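Blr3880 protein (Bradyrhizobium japonicum, PDB 2OOD) probably catalyses the zinc-dependent hydrolytic deamination of guanine to xanthine and ammonia, the single step of guanine degradation to xanthine. Local coordinates at residues Lys111-Ala116 / Ala145-Phe150; His33-Met38 / Gly49-Ile54; Ala218-Lys223 / Glu260-Val265; Met321-Asp326 / Ser337-Ala342. All blocks are in the same frame, centred on the assembly; numbering follows the deposited sequence.

Interaction 1: residues Lys111-Ala116 / Ala145-Phe150; sequences KDRNYA and ATEELF
Arg113 reaches from the first turn of helix 113-129 to two consecutive acids, Glu147 and Glu148, on helix 143-156, forming a salt-bridge network between two helices on the outside of the amidohydrolase barrel. The guanidinium meets Glu147 end-on: Arg113 NH2 lies 2.9 Å from Glu147 OE1, and Arg113 NH1 donates to the same oxygen. One oxygen thus takes two donors nearly along its C-O axis, with the carboxylate almost coplanar with the guanidinium (15° between planes). Arg113 NH1 also donates to Glu148 OE2 at 3.0 Å, and OE2 accepts through its anti lone pair; the Glu148 carboxylate is turned 62° from the guanidinium plane. Glu148 folds at chi2 (-54°), which places its CD 3.8 Å from Arg113 CG.

Beneath this polar bridge the helices come close through small residues. Ala116 CB points toward the other helix and lies 4.1 Å from both Ala145 CA and Glu148 CG; the CA atoms of Ala116 and Ala145 are 5.2 Å apart.

Further out, Arg188 forms a salt bridge with Glu147 OE2, so both oxygens of that carboxylate meet arginines, which probably steadies its charge. Helix 113-129 is itself capped by Asp112 at the N-cap: its OD2 accepts from Tyr115 N at 3.0 Å and, more weakly, from Asn114 N.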
loop_
_atom_site.group_PDB
_atom_site.type_symbol
_atom_site.label_atom_id
_atom_site.label_comp_id
_atom_site.label_asym_id
_atom_site.label_seq_id
_atom_site.Cartn_x
_atom_site.Cartn_y
_atom_site.Cartn_z
ATOM N N LYS A 111 8.283 29.859 -5.324
ATOM C CA LYS A 111 8.844 31.040 -5.982
ATOM C C LYS A 111 9.522 31.813 -4.855
ATOM O O LYS A 111 10.583 32.418 -5.034
ATOM C CB LYS A 111 7.730 31.916 -6.560
ATOM C CG LYS A 111 7.597 31.916 -8.063
ATOM C CD LYS A 111 6.571 32.965 -8.487
ATOM C CE LYS A 111 6.401 32.998 -10.006
ATOM N NZ LYS A 111 5.232 33.853 -10.444
ATOM N N ASP A 112 8.862 31.781 -3.697
ATOM C CA ASP A 112 9.305 32.428 -2.469
ATOM C C ASP A 112 10.447 31.587 -1.890
ATOM O O ASP A 112 10.260 30.403 -1.596
ATOM C CB ASP A 112 8.128 32.480 -1.501
ATOM C CG ASP A 112 8.489 33.082 -0.173
ATOM O OD1 ASP A 112 7.950 34.163 0.152
ATOM O OD2 ASP A 112 9.312 32.476 0.550
ATOM N N ARG A 113 11.622 32.190 -1.717
ATOM C CA ARG A 113 12.779 31.448 -1.224
ATOM C C ARG A 113 12.678 30.903 0.196
ATOM O O ARG A 113 13.317 29.899 0.518
ATOM C CB ARG A 113 14.042 32.289 -1.360
ATOM C CG ARG A 113 15.307 31.504 -1.115
ATOM C CD ARG A 113 16.514 32.396 -1.265
ATOM N NE ARG A 113 16.646 32.934 -2.618
ATOM C CZ ARG A 113 16.967 32.212 -3.689
ATOM N NH1 ARG A 113 17.192 30.908 -3.582
ATOM N NH2 ARG A 113 17.087 32.801 -4.871
ATOM N N ASN A 114 11.889 31.545 1.049
ATOM C CA ASN A 114 11.736 31.059 2.415
ATOM C C ASN A 114 10.961 29.750 2.433
ATOM O O ASN A 114 11.344 28.797 3.118
ATOM C CB ASN A 114 11.021 32.093 3.285
ATOM C CG ASN A 114 11.906 33.276 3.619
ATOM O OD1 ASN A 114 12.928 33.135 4.299
ATOM N ND2 ASN A 114 11.526 34.452 3.132
ATOM N N TYR A 115 9.869 29.709 1.676
ATOM C CA TYR A 115 9.037 28.512 1.582
ATOM C C TYR A 115 9.851 27.403 0.925
ATOM O O TYR A 115 9.824 26.262 1.360
ATOM C CB TYR A 115 7.800 28.797 0.734
ATOM C CG TYR A 115 6.679 27.812 0.919
ATOM C CD1 TYR A 115 5.774 27.953 1.953
ATOM C CD2 TYR A 115 6.519 26.740 0.057
ATOM C CE1 TYR A 115 4.727 27.053 2.127
ATOM C CE2 TYR A 115 5.475 25.828 0.220
ATOM C CZ TYR A 115 4.579 25.995 1.259
ATOM O OH TYR A 115 3.519 25.117 1.421
ATOM N N ALA A 116 10.574 27.751 -0.131
ATOM C CA ALA A 116 11.390 26.788 -0.846
ATOM C C ALA A 116 12.417 26.175 0.090
ATOM O O ALA A 116 12.640 24.961 0.080
ATOM C CB ALA A 116 12.092 27.461 -2.017
ATOM N N ALA A 145 13.567 27.164 -6.108
ATOM C CA ALA A 145 13.428 25.817 -5.570
ATOM C C ALA A 145 14.633 24.944 -5.916
ATOM O O ALA A 145 15.105 24.173 -5.082
ATOM C CB ALA A 145 12.154 25.185 -6.094
ATOM N N THR A 146 15.135 25.057 -7.140
ATOM C CA THR A 146 16.291 24.263 -7.544
ATOM C C THR A 146 17.562 24.666 -6.797
ATOM O O THR A 146 18.353 23.806 -6.395
ATOM C CB THR A 146 16.563 24.383 -9.060
ATOM O OG1 THR A 146 15.476 23.799 -9.785
ATOM C CG2 THR A 146 17.854 23.659 -9.432
ATOM N N GLU A 147 17.763 25.968 -6.615
ATOM C CA GLU A 147 18.950 26.454 -5.919
ATOM C C GLU A 147 18.940 25.976 -4.473
ATOM O O GLU A 147 19.932 25.430 -3.989
ATOM C CB GLU A 147 19.013 27.982 -5.956
ATOM C CG GLU A 147 19.062 28.571 -7.352
ATOM C CD GLU A 147 18.830 30.073 -7.359
ATOM O OE1 GLU A 147 18.263 30.578 -6.368
ATOM O OE2 GLU A 147 19.197 30.744 -8.354
ATOM N N GLU A 148 17.817 26.171 -3.786
ATOM C CA GLU A 148 17.711 25.748 -2.395
ATOM C C GLU A 148 17.909 24.246 -2.217
ATOM O O GLU A 148 18.434 23.813 -1.194
ATOM C CB GLU A 148 16.356 26.158 -1.811
ATOM C CG GLU A 148 16.189 27.655 -1.606
ATOM C CD GLU A 148 17.313 28.264 -0.781
ATOM O OE1 GLU A 148 17.670 27.681 0.264
ATOM O OE2 GLU A 148 17.834 29.330 -1.171
ATOM N N LEU A 149 17.497 23.454 -3.207
ATOM C CA LEU A 149 17.637 22.001 -3.130
ATOM C C LEU A 149 19.088 21.556 -3.255
ATOM O O LEU A 149 19.566 20.738 -2.473
ATOM C CB LEU A 149 16.802 21.308 -4.214
ATOM C CG LEU A 149 17.068 19.801 -4.334
ATOM C CD1 LEU A 149 16.599 19.088 -3.084
ATOM C CD2 LEU A 149 16.366 19.247 -5.549
ATOM N N PHE A 150 19.789 22.085 -4.246
ATOM C CA PHE A 150 21.183 21.721 -4.437
ATOM C C PHE A 150 22.036 22.118 -3.238
ATOM O O PHE A 150 22.915 21.372 -2.813
ATOM C CB PHE A 150 21.743 22.398 -5.686
ATOM C CG PHE A 150 21.459 21.657 -6.959
ATOM C CD1 PHE A 150 21.866 20.333 -7.112
ATOM C CD2 PHE A 150 20.827 22.295 -8.025
ATOM C CE1 PHE A 150 21.652 19.653 -8.312
ATOM C CE2 PHE A 150 20.609 21.623 -9.229
ATOM C CZ PHE A 150 21.025 20.300 -9.371
#

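Interaction 2: residues His33-Met38 / Gly49-Ile54; sequences HQDGLM and GPYEKI
Leu37 and Tyr51 have the largest shares of the buried surface, with Gly49, Asp35 and His33 adding to it. Leu37, in strand 36-41, donates its backbone N to Gly49 O, a straight bond of 2.9 Å (N-H...O 170°). Its side chain crosses that of Ile54 obliquely, and the branch Leu37 CD2 touches Ile54 CG2 at 3.6 Å. The same leucine offers CB to the rim of the Tyr51 ring, 4.1 Å from CD1 and close to the ring plane.

Tyr51 begins the helix 51-57, and its N is bound by Asp35 O at 2.8 Å, on a lone pair in the carbonyl plane. The Asp35 carboxylate runs beside the tyrosine, both side chains pointing the same way, with their flat groups 41° apart. Its OD1 forms a salt bridge to Arg9, whose cationic group also makes a cation-pi contact with the Tyr51 ring, so one arginine serves both neighbours.

On the far side of the chain corner at Gln34 and Asp35, the His33 ring lies with one face over the peptide between Gly49 and Pro50: Gly49 C sits 3.8 Å above the ring plane, toward the rim, while His33 CE1 is 3.5 Å from Pro50 CD. Gly36 and Pro50 form an antiparallel non-hydrogen-bonded pair, their CA atoms 4.0 Å apart.

Strands 36-41 and 45-48 form an antiparallel beta hairpin, and here its exit passes through Gly49 and Pro50, the N-cap, into a short helix at the edge of the small beta domain that accompanies the barrel in this amidohydrolase family.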
loop_
_atom_site.group_PDB
_atom_site.type_symbol
_atom_site.label_atom_id
_atom_site.label_comp_id
_atom_site.label_asym_id
_atom_site.label_seq_id
_atom_site.Cartn_x
_atom_site.Cartn_y
_atom_site.Cartn_z
ATOM N N HIS A 33 27.017 -11.180 4.160
ATOM C CA HIS A 33 28.046 -11.284 5.191
ATOM C C HIS A 33 27.322 -11.236 6.522
ATOM O O HIS A 33 26.835 -10.181 6.910
ATOM C CB HIS A 33 29.020 -10.107 5.117
ATOM C CG HIS A 33 30.024 -10.220 4.014
ATOM N ND1 HIS A 33 30.911 -11.270 3.925
ATOM C CD2 HIS A 33 30.277 -9.421 2.950
ATOM C CE1 HIS A 33 31.668 -11.114 2.853
ATOM N NE2 HIS A 33 31.303 -10.001 2.244
ATOM N N GLN A 34 27.225 -12.368 7.214
ATOM C CA GLN A 34 26.547 -12.382 8.506
ATOM C C GLN A 34 27.266 -11.457 9.481
ATOM O O GLN A 34 26.629 -10.795 10.304
ATOM C CB GLN A 34 26.502 -13.783 9.099
ATOM C CG GLN A 34 25.776 -13.808 10.428
ATOM C CD GLN A 34 25.722 -15.191 11.052
ATOM O OE1 GLN A 34 25.328 -16.174 10.407
ATOM N NE2 GLN A 34 26.110 -15.276 12.321
ATOM N N ASP A 35 28.595 -11.422 9.382
ATOM C CA ASP A 35 29.425 -10.572 10.235
ATOM C C ASP A 35 30.556 -9.977 9.398
ATOM O O ASP A 35 31.651 -10.539 9.326
ATOM C CB ASP A 35 30.001 -11.388 11.398
ATOM C CG ASP A 35 30.940 -10.572 12.277
ATOM O OD1 ASP A 35 30.615 -9.403 12.584
ATOM O OD2 ASP A 35 32.004 -11.096 12.675
ATOM N N GLY A 36 30.292 -8.840 8.764
ATOM C CA GLY A 36 31.305 -8.232 7.926
ATOM C C GLY A 36 31.764 -6.878 8.411
ATOM O O GLY A 36 31.197 -6.307 9.346
ATOM N N LEU A 37 32.798 -6.356 7.761
ATOM C CA LEU A 37 33.353 -5.066 8.122
ATOM C C LEU A 37 33.613 -4.225 6.884
ATOM O O LEU A 37 34.200 -4.685 5.906
ATOM C CB LEU A 37 34.657 -5.256 8.900
ATOM C CG LEU A 37 35.455 -4.000 9.271
ATOM C CD1 LEU A 37 34.644 -3.131 10.215
ATOM C CD2 LEU A 37 36.769 -4.405 9.921
HETATM N N MSE A 38 33.160 -2.982 6.931
HETATM C CA MSE A 38 33.346 -2.064 5.824
HETATM C C MSE A 38 34.219 -0.922 6.333
HETATM O O MSE A 38 33.889 -0.271 7.324
HETATM C CB MSE A 38 31.987 -1.541 5.355
HETATM C CG MSE A 38 32.038 -0.599 4.167
HETATM SE SE MSE A 38 30.206 -0.108 3.582
HETATM C CE MSE A 38 29.965 1.582 4.573
ATOM N N GLY A 49 34.280 -6.907 3.277
ATOM C CA GLY A 49 34.451 -8.346 3.326
ATOM C C GLY A 49 34.143 -8.857 4.717
ATOM O O GLY A 49 33.737 -8.075 5.581
ATOM N N PRO A 50 34.321 -10.160 4.977
ATOM C CA PRO A 50 34.041 -10.716 6.305
ATOM C C PRO A 50 34.853 -10.013 7.390
ATOM O O PRO A 50 35.953 -9.512 7.128
ATOM C CB PRO A 50 34.398 -12.197 6.145
ATOM C CG PRO A 50 35.481 -12.165 5.102
ATOM C CD PRO A 50 34.933 -11.170 4.100
ATOM N N TYR A 51 34.306 -9.979 8.604
ATOM C CA TYR A 51 34.948 -9.304 9.731
ATOM C C TYR A 51 36.435 -9.607 9.988
ATOM O O TYR A 51 37.294 -8.735 9.805
ATOM C CB TYR A 51 34.149 -9.559 11.011
ATOM C CG TYR A 51 34.791 -8.922 12.213
ATOM C CD1 TYR A 51 34.997 -7.550 12.269
ATOM C CD2 TYR A 51 35.244 -9.694 13.271
ATOM C CE1 TYR A 51 35.646 -6.960 13.348
ATOM C CE2 TYR A 51 35.896 -9.116 14.360
ATOM C CZ TYR A 51 36.099 -7.747 14.393
ATOM O OH TYR A 51 36.768 -7.174 15.468
ATOM N N GLU A 52 36.739 -10.823 10.432
ATOM C CA GLU A 52 38.124 -11.203 10.703
ATOM C C GLU A 52 39.101 -10.724 9.630
ATOM O O GLU A 52 39.961 -9.886 9.892
ATOM C CB GLU A 52 38.243 -12.721 10.840
ATOM C CG GLU A 52 37.624 -13.288 12.106
ATOM C CD GLU A 52 38.049 -12.517 13.352
ATOM O OE1 GLU A 52 39.139 -11.872 13.322
ATOM O OE2 GLU A 52 37.297 -12.565 14.368
ATOM N N LYS A 53 38.965 -11.248 8.418
ATOM C CA LYS A 53 39.869 -10.876 7.333
ATOM C C LYS A 53 40.069 -9.369 7.166
ATOM O O LYS A 53 41.185 -8.903 6.897
ATOM C CB LYS A 53 39.386 -11.473 6.006
ATOM C CG LYS A 53 40.215 -11.059 4.798
ATOM C CD LYS A 53 39.656 -11.689 3.517
ATOM C CE LYS A 53 40.513 -11.350 2.282
ATOM N NZ LYS A 53 40.660 -9.867 2.034
ATOM N N ILE A 54 38.996 -8.604 7.327
ATOM C CA ILE A 54 39.100 -7.163 7.167
ATOM C C ILE A 54 39.669 -6.490 8.412
ATOM O O ILE A 54 40.528 -5.604 8.309
ATOM C CB ILE A 54 37.731 -6.549 6.824
ATOM C CG1 ILE A 54 37.175 -7.241 5.583
ATOM C CG2 ILE A 54 37.873 -5.056 6.546
ATOM C CD1 ILE A 54 38.068 -7.076 4.376
#

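Interaction 3: residues Ala218-Lys223 / Glu260-Val265; sequences ACQRLK and EKFDLV
Gln220 NE2 donates to Asp263 OD2 at 2.9 Å, the polar bond that joins helix 213-225 to the loop after helix 255-260. The oxygen lies in the plane of the Gln220 amide, but the nitrogen approaches Asp263 from above the carboxylate, 38° out of its plane. Gln220 is stretched out, CG anti to the backbone N (chi1 174°), and Gln220 CG lies 3.3 Å from Phe262 O, the chain passing close by that carbonyl. The amide oxygen OE1 meets the edge of the Phe262 ring, 3.7 Å from CD1, with amide and ring planes 77° apart.

Deeper in, Leu264 CD2 rests 4.0 Å from Cys219 CB. A Schellman motif ends helix 255-260 just here: Asp263, with positive phi, is its C-prime residue, Asp263 N bonding to Glu260 O and Leu264 N to Tyr259 O.

Phe262 also packs on Pro213, Leu216 and Lys217 of helix 213-225, and Leu264 on Leu216. Cys219 presses inward on Ile203 and Pro205 of strand 199-205, so the helix is held between that barrel strand and the loop leading to strand 269-272.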
loop_
_atom_site.group_PDB
_atom_site.type_symbol
_atom_site.label_atom_id
_atom_site.label_comp_id
_atom_site.label_asym_id
_atom_site.label_seq_id
_atom_site.Cartn_x
_atom_site.Cartn_y
_atom_site.Cartn_z
ATOM N N ALA A 218 14.972 23.807 -26.825
ATOM C CA ALA A 218 15.879 24.432 -25.873
ATOM C C ALA A 218 16.609 23.335 -25.085
ATOM O O ALA A 218 17.824 23.418 -24.858
ATOM C CB ALA A 218 15.093 25.334 -24.921
ATOM N N CYS A 219 15.862 22.310 -24.670
ATOM C CA CYS A 219 16.439 21.194 -23.922
ATOM C C CYS A 219 17.465 20.516 -24.804
ATOM O O CYS A 219 18.504 20.060 -24.330
ATOM C CB CYS A 219 15.364 20.176 -23.540
ATOM S SG CYS A 219 14.114 20.806 -22.412
ATOM N N GLN A 220 17.155 20.444 -26.092
ATOM C CA GLN A 220 18.046 19.829 -27.061
ATOM C C GLN A 220 19.354 20.611 -27.066
ATOM O O GLN A 220 20.435 20.022 -26.959
ATOM C CB GLN A 220 17.404 19.850 -28.449
ATOM C CG GLN A 220 18.304 19.362 -29.564
ATOM C CD GLN A 220 17.593 19.338 -30.909
ATOM O OE1 GLN A 220 16.818 20.248 -31.238
ATOM N NE2 GLN A 220 17.863 18.302 -31.700
ATOM N N ARG A 221 19.249 21.936 -27.176
ATOM C CA ARG A 221 20.432 22.795 -27.177
ATOM C C ARG A 221 21.245 22.591 -25.894
ATOM O O ARG A 221 22.467 22.406 -25.937
ATOM C CB ARG A 221 20.037 24.272 -27.305
ATOM C CG ARG A 221 21.168 25.222 -26.935
ATOM C CD ARG A 221 21.387 26.321 -27.965
ATOM N NE ARG A 221 20.757 27.594 -27.611
ATOM C CZ ARG A 221 21.422 28.740 -27.464
ATOM N NH1 ARG A 221 22.740 28.772 -27.629
ATOM N NH2 ARG A 221 20.771 29.863 -27.179
ATOM N N LEU A 222 20.559 22.623 -24.754
ATOM C CA LEU A 222 21.219 22.435 -23.477
ATOM C C LEU A 222 21.989 21.122 -23.442
ATOM O O LEU A 222 23.158 21.082 -23.056
ATOM C CB LEU A 222 20.184 22.463 -22.356
ATOM C CG LEU A 222 19.696 23.859 -21.982
ATOM C CD1 LEU A 222 18.450 23.781 -21.119
ATOM C CD2 LEU A 222 20.823 24.580 -21.258
ATOM N N LYS A 223 21.332 20.044 -23.848
ATOM C CA LYS A 223 21.963 18.732 -23.839
ATOM C C LYS A 223 23.168 18.696 -24.771
ATOM O O LYS A 223 24.131 17.963 -24.534
ATOM C CB LYS A 223 20.942 17.660 -24.241
ATOM C CG LYS A 223 21.515 16.259 -24.366
ATOM C CD LYS A 223 22.177 15.769 -23.081
ATOM C CE LYS A 223 22.721 14.357 -23.282
ATOM N NZ LYS A 223 23.386 13.809 -22.077
ATOM N N GLU A 260 12.611 11.904 -29.071
ATOM C CA GLU A 260 13.673 11.512 -29.996
ATOM C C GLU A 260 13.850 12.591 -31.062
ATOM O O GLU A 260 14.952 12.813 -31.566
ATOM C CB GLU A 260 13.336 10.184 -30.670
ATOM C CG GLU A 260 13.399 8.981 -29.761
ATOM C CD GLU A 260 12.754 7.759 -30.387
ATOM O OE1 GLU A 260 11.544 7.827 -30.715
ATOM O OE2 GLU A 260 13.452 6.733 -30.549
ATOM N N LYS A 261 12.755 13.258 -31.402
ATOM C CA LYS A 261 12.787 14.318 -32.398
ATOM C C LYS A 261 13.795 15.374 -31.974
ATOM O O LYS A 261 14.295 16.131 -32.801
ATOM C CB LYS A 261 11.394 14.955 -32.542
ATOM C CG LYS A 261 11.347 16.211 -33.420
ATOM C CD LYS A 261 9.968 16.885 -33.390
ATOM C CE LYS A 261 9.955 18.171 -34.219
ATOM N NZ LYS A 261 8.737 19.034 -34.018
ATOM N N PHE A 262 14.106 15.416 -30.683
ATOM C CA PHE A 262 15.043 16.404 -30.170
ATOM C C PHE A 262 16.299 15.817 -29.532
ATOM O O PHE A 262 16.944 16.470 -28.717
ATOM C CB PHE A 262 14.328 17.302 -29.168
ATOM C CG PHE A 262 13.175 18.063 -29.757
ATOM C CD1 PHE A 262 13.380 19.291 -30.384
ATOM C CD2 PHE A 262 11.877 17.558 -29.685
ATOM C CE1 PHE A 262 12.304 20.010 -30.931
ATOM C CE2 PHE A 262 10.796 18.268 -30.229
ATOM C CZ PHE A 262 11.012 19.495 -30.850
ATOM N N ASP A 263 16.646 14.591 -29.911
ATOM C CA ASP A 263 17.837 13.906 -29.391
ATOM C C ASP A 263 17.945 13.821 -27.871
ATOM O O ASP A 263 19.053 13.778 -27.331
ATOM C CB ASP A 263 19.114 14.569 -29.914
ATOM C CG ASP A 263 19.146 14.659 -31.420
ATOM O OD1 ASP A 263 19.004 13.605 -32.082
ATOM O OD2 ASP A 263 19.315 15.786 -31.937
ATOM N N LEU A 264 16.811 13.792 -27.181
ATOM C CA LEU A 264 16.829 13.700 -25.732
ATOM C C LEU A 264 16.977 12.249 -25.262
ATOM O O LEU A 264 17.509 11.995 -24.179
ATOM C CB LEU A 264 15.549 14.302 -25.156
ATOM C CG LEU A 264 15.317 15.778 -25.469
ATOM C CD1 LEU A 264 14.018 16.244 -24.823
ATOM C CD2 LEU A 264 16.490 16.596 -24.956
ATOM N N VAL A 265 16.517 11.298 -26.072
ATOM C CA VAL A 265 16.592 9.891 -25.691
ATOM C C VAL A 265 17.954 9.268 -25.929
ATOM O O VAL A 265 18.484 9.301 -27.037
ATOM C CB VAL A 265 15.535 9.041 -26.428
ATOM C CG1 VAL A 265 15.673 7.584 -26.034
ATOM C CG2 VAL A 265 14.150 9.541 -26.088
#

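Interaction 4: residues Met321-Asp326 / Ser337-Ala342; sequences MSFGTD and SVLDDA. With ZN (zinc ion), chain B; GUN (guanine), chain C.
Strand 321-323 and helix 337-342 run at 112° to each other, their axes 11.0 Å apart. Phe323 at the strand's end, and Gly324 and Thr325 in the loop that follows, meet Val338, Leu339 and Ala342 of the helix. The edge of the Phe323 ring meets Leu339, CE2 lying 3.8 Å from Leu339 CD2 near the ring plane; Phe323 CE2 is also 4.1 Å from Ala342 CB. Val338 meets the loop after the strand, with CG1 against Gly324 O at 3.6 Å and CG2 against the methyl CG2 of Thr325. Thr325 OG1, set between the backbone N and the carbonyl carbon (chi1 51°), is hydrogen-bonded to Asp77.

This is the C-terminal end of the eighth strand of the (beta/alpha)8 barrel, where amidohydrolases place a metal-binding aspartate. Beyond Thr325 the chain turns at Asp326, whose OD1 is 2.5 Å from the zinc ion; His79, His81 and His234 supply the other protein ligands. Guanine N2 also binds the zinc, and lies 2.7 Å from Asp326 OD1. A second-shell hydrogen bond from Ser298 holds the other oxygen, Asp326 OD2. Away from the barrel, Asp341 of the helix forms a salt bridge with Lys344 of the second subunit.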
loop_
_atom_site.group_PDB
_atom_site.type_symbol
_atom_site.label_atom_id
_atom_site.label_comp_id
_atom_site.label_asym_id
_atom_site.label_seq_id
_atom_site.Cartn_x
_atom_site.Cartn_y
_atom_site.Cartn_z
HETATM N N MSE A 321 16.280 0.569 -15.760
HETATM C CA MSE A 321 15.281 1.113 -14.843
HETATM C C MSE A 321 15.787 1.589 -13.494
HETATM O O MSE A 321 16.916 1.327 -13.090
HETATM C CB MSE A 321 14.221 0.064 -14.531
HETATM C CG MSE A 321 13.135 -0.135 -15.547
HETATM SE SE MSE A 321 11.790 -1.294 -14.723
HETATM C CE MSE A 321 12.736 -3.005 -14.845
ATOM N N SER A 322 14.884 2.259 -12.791
ATOM C CA SER A 322 15.108 2.750 -11.444
ATOM C C SER A 322 13.675 2.845 -10.950
ATOM O O SER A 322 12.801 3.228 -11.713
ATOM C CB SER A 322 15.776 4.134 -11.450
ATOM O OG SER A 322 14.917 5.142 -11.945
ATOM N N PHE A 323 13.409 2.453 -9.710
ATOM C CA PHE A 323 12.048 2.541 -9.198
ATOM C C PHE A 323 11.831 3.946 -8.679
ATOM O O PHE A 323 12.789 4.663 -8.411
ATOM C CB PHE A 323 11.819 1.521 -8.084
ATOM C CG PHE A 323 11.612 0.118 -8.585
ATOM C CD1 PHE A 323 11.868 -0.209 -9.913
ATOM C CD2 PHE A 323 11.171 -0.881 -7.731
ATOM C CE1 PHE A 323 11.683 -1.510 -10.377
ATOM C CE2 PHE A 323 10.984 -2.183 -8.191
ATOM C CZ PHE A 323 11.243 -2.491 -9.517
ATOM N N GLY A 324 10.579 4.352 -8.531
ATOM C CA GLY A 324 10.326 5.694 -8.049
ATOM C C GLY A 324 9.126 5.838 -7.145
ATOM O O GLY A 324 8.158 5.100 -7.273
ATOM N N THR A 325 9.190 6.789 -6.222
ATOM C CA THR A 325 8.090 7.042 -5.300
ATOM C C THR A 325 7.095 7.931 -6.014
ATOM O O THR A 325 5.898 7.665 -6.044
ATOM C CB THR A 325 8.563 7.793 -4.028
ATOM O OG1 THR A 325 9.318 8.946 -4.412
ATOM C CG2 THR A 325 9.416 6.892 -3.154
ATOM N N ASP A 326 7.630 8.989 -6.606
ATOM C CA ASP A 326 6.849 9.979 -7.322
ATOM C C ASP A 326 5.958 10.744 -6.354
ATOM O O ASP A 326 4.774 10.962 -6.630
ATOM C CB ASP A 326 5.990 9.319 -8.395
ATOM C CG ASP A 326 5.408 10.330 -9.362
ATOM O OD1 ASP A 326 6.191 11.197 -9.809
ATOM O OD2 ASP A 326 4.195 10.267 -9.683
ATOM N N SER A 337 7.931 1.239 0.740
ATOM C CA SER A 337 6.502 1.306 0.456
ATOM C C SER A 337 6.281 1.163 -1.038
ATOM O O SER A 337 5.261 0.634 -1.474
ATOM C CB SER A 337 5.923 2.637 0.924
ATOM O OG SER A 337 5.981 2.755 2.332
ATOM N N VAL A 338 7.240 1.651 -1.819
ATOM C CA VAL A 338 7.171 1.565 -3.271
ATOM C C VAL A 338 7.260 0.102 -3.694
ATOM O O VAL A 338 6.562 -0.321 -4.616
ATOM C CB VAL A 338 8.326 2.348 -3.943
ATOM C CG1 VAL A 338 8.415 1.993 -5.415
ATOM C CG2 VAL A 338 8.105 3.838 -3.778
ATOM N N LEU A 339 8.115 -0.666 -3.015
ATOM C CA LEU A 339 8.285 -2.082 -3.324
ATOM C C LEU A 339 7.020 -2.866 -3.012
ATOM O O LEU A 339 6.722 -3.856 -3.679
ATOM C CB LEU A 339 9.480 -2.669 -2.556
ATOM C CG LEU A 339 10.864 -2.242 -3.073
ATOM C CD1 LEU A 339 11.958 -2.715 -2.129
ATOM C CD2 LEU A 339 11.075 -2.797 -4.474
ATOM N N ASP A 340 6.273 -2.421 -2.004
ATOM C CA ASP A 340 5.024 -3.075 -1.625
ATOM C C ASP A 340 4.047 -3.018 -2.803
ATOM O O ASP A 340 3.494 -4.036 -3.210
ATOM C CB ASP A 340 4.419 -2.389 -0.395
ATOM C CG ASP A 340 2.968 -2.777 -0.158
ATOM O OD1 ASP A 340 2.634 -3.968 -0.280
ATOM O OD2 ASP A 340 2.154 -1.892 0.165
ATOM N N ASP A 341 3.842 -1.825 -3.353
ATOM C CA ASP A 341 2.943 -1.666 -4.485
ATOM C C ASP A 341 3.567 -2.226 -5.758
ATOM O O ASP A 341 2.851 -2.675 -6.648
ATOM C CB ASP A 341 2.580 -0.194 -4.696
ATOM C CG ASP A 341 1.536 0.302 -3.707
ATOM O OD1 ASP A 341 1.021 -0.508 -2.902
ATOM O OD2 ASP A 341 1.224 1.511 -3.742
ATOM N N ALA A 342 4.895 -2.210 -5.846
ATOM C CA ALA A 342 5.579 -2.736 -7.028
ATOM C C ALA A 342 5.278 -4.227 -7.181
ATOM O O ALA A 342 4.992 -4.713 -8.275
ATOM C CB ALA A 342 7.077 -2.512 -6.911
HETATM ZN ZN ZN B . 6.463 12.722 -11.768
HETATM N N9 GUN C . 4.211 15.223 -15.456
HETATM C C8 GUN C . 3.084 15.790 -15.951
HETATM N N7 GUN C . 2.030 15.321 -15.349
HETATM C C5 GUN C . 2.406 14.421 -14.414
HETATM C C6 GUN C . 1.711 13.600 -13.466
HETATM O O6 GUN C . 0.479 13.629 -13.364
HETATM N N1 GUN C . 2.472 12.772 -12.643
HETATM C C2 GUN C . 3.854 12.738 -12.743
HETATM N N2 GUN C . 4.588 11.913 -11.904
HETATM N N3 GUN C . 4.501 13.490 -13.616
HETATM C C4 GUN C . 3.827 14.331 -14.466
HETATM O O HOH W 1 4.738 12.790 -9.887
#

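Overall arrangement
The four contacts follow one another in series along the chain, none nested in or crossing another. Interaction 2 comes first, closing the short hairpin loop between 33-38 and 49-54 in the small beta domain. Interaction 1 then joins two neighbouring helices outside the barrel across strand 132-138. Interaction 3 closes the longest loop, bringing helix 213-225 against the segment before strand 269-272. Interaction 4, a short closure again, joins the last barrel strand to helix 335-352 and leads to the zinc and guanine. Interactions 2 and 3 lie on opposite sides of the chain's centre, about 46 Å apart between centres, while interaction 4 lies nearest the middle.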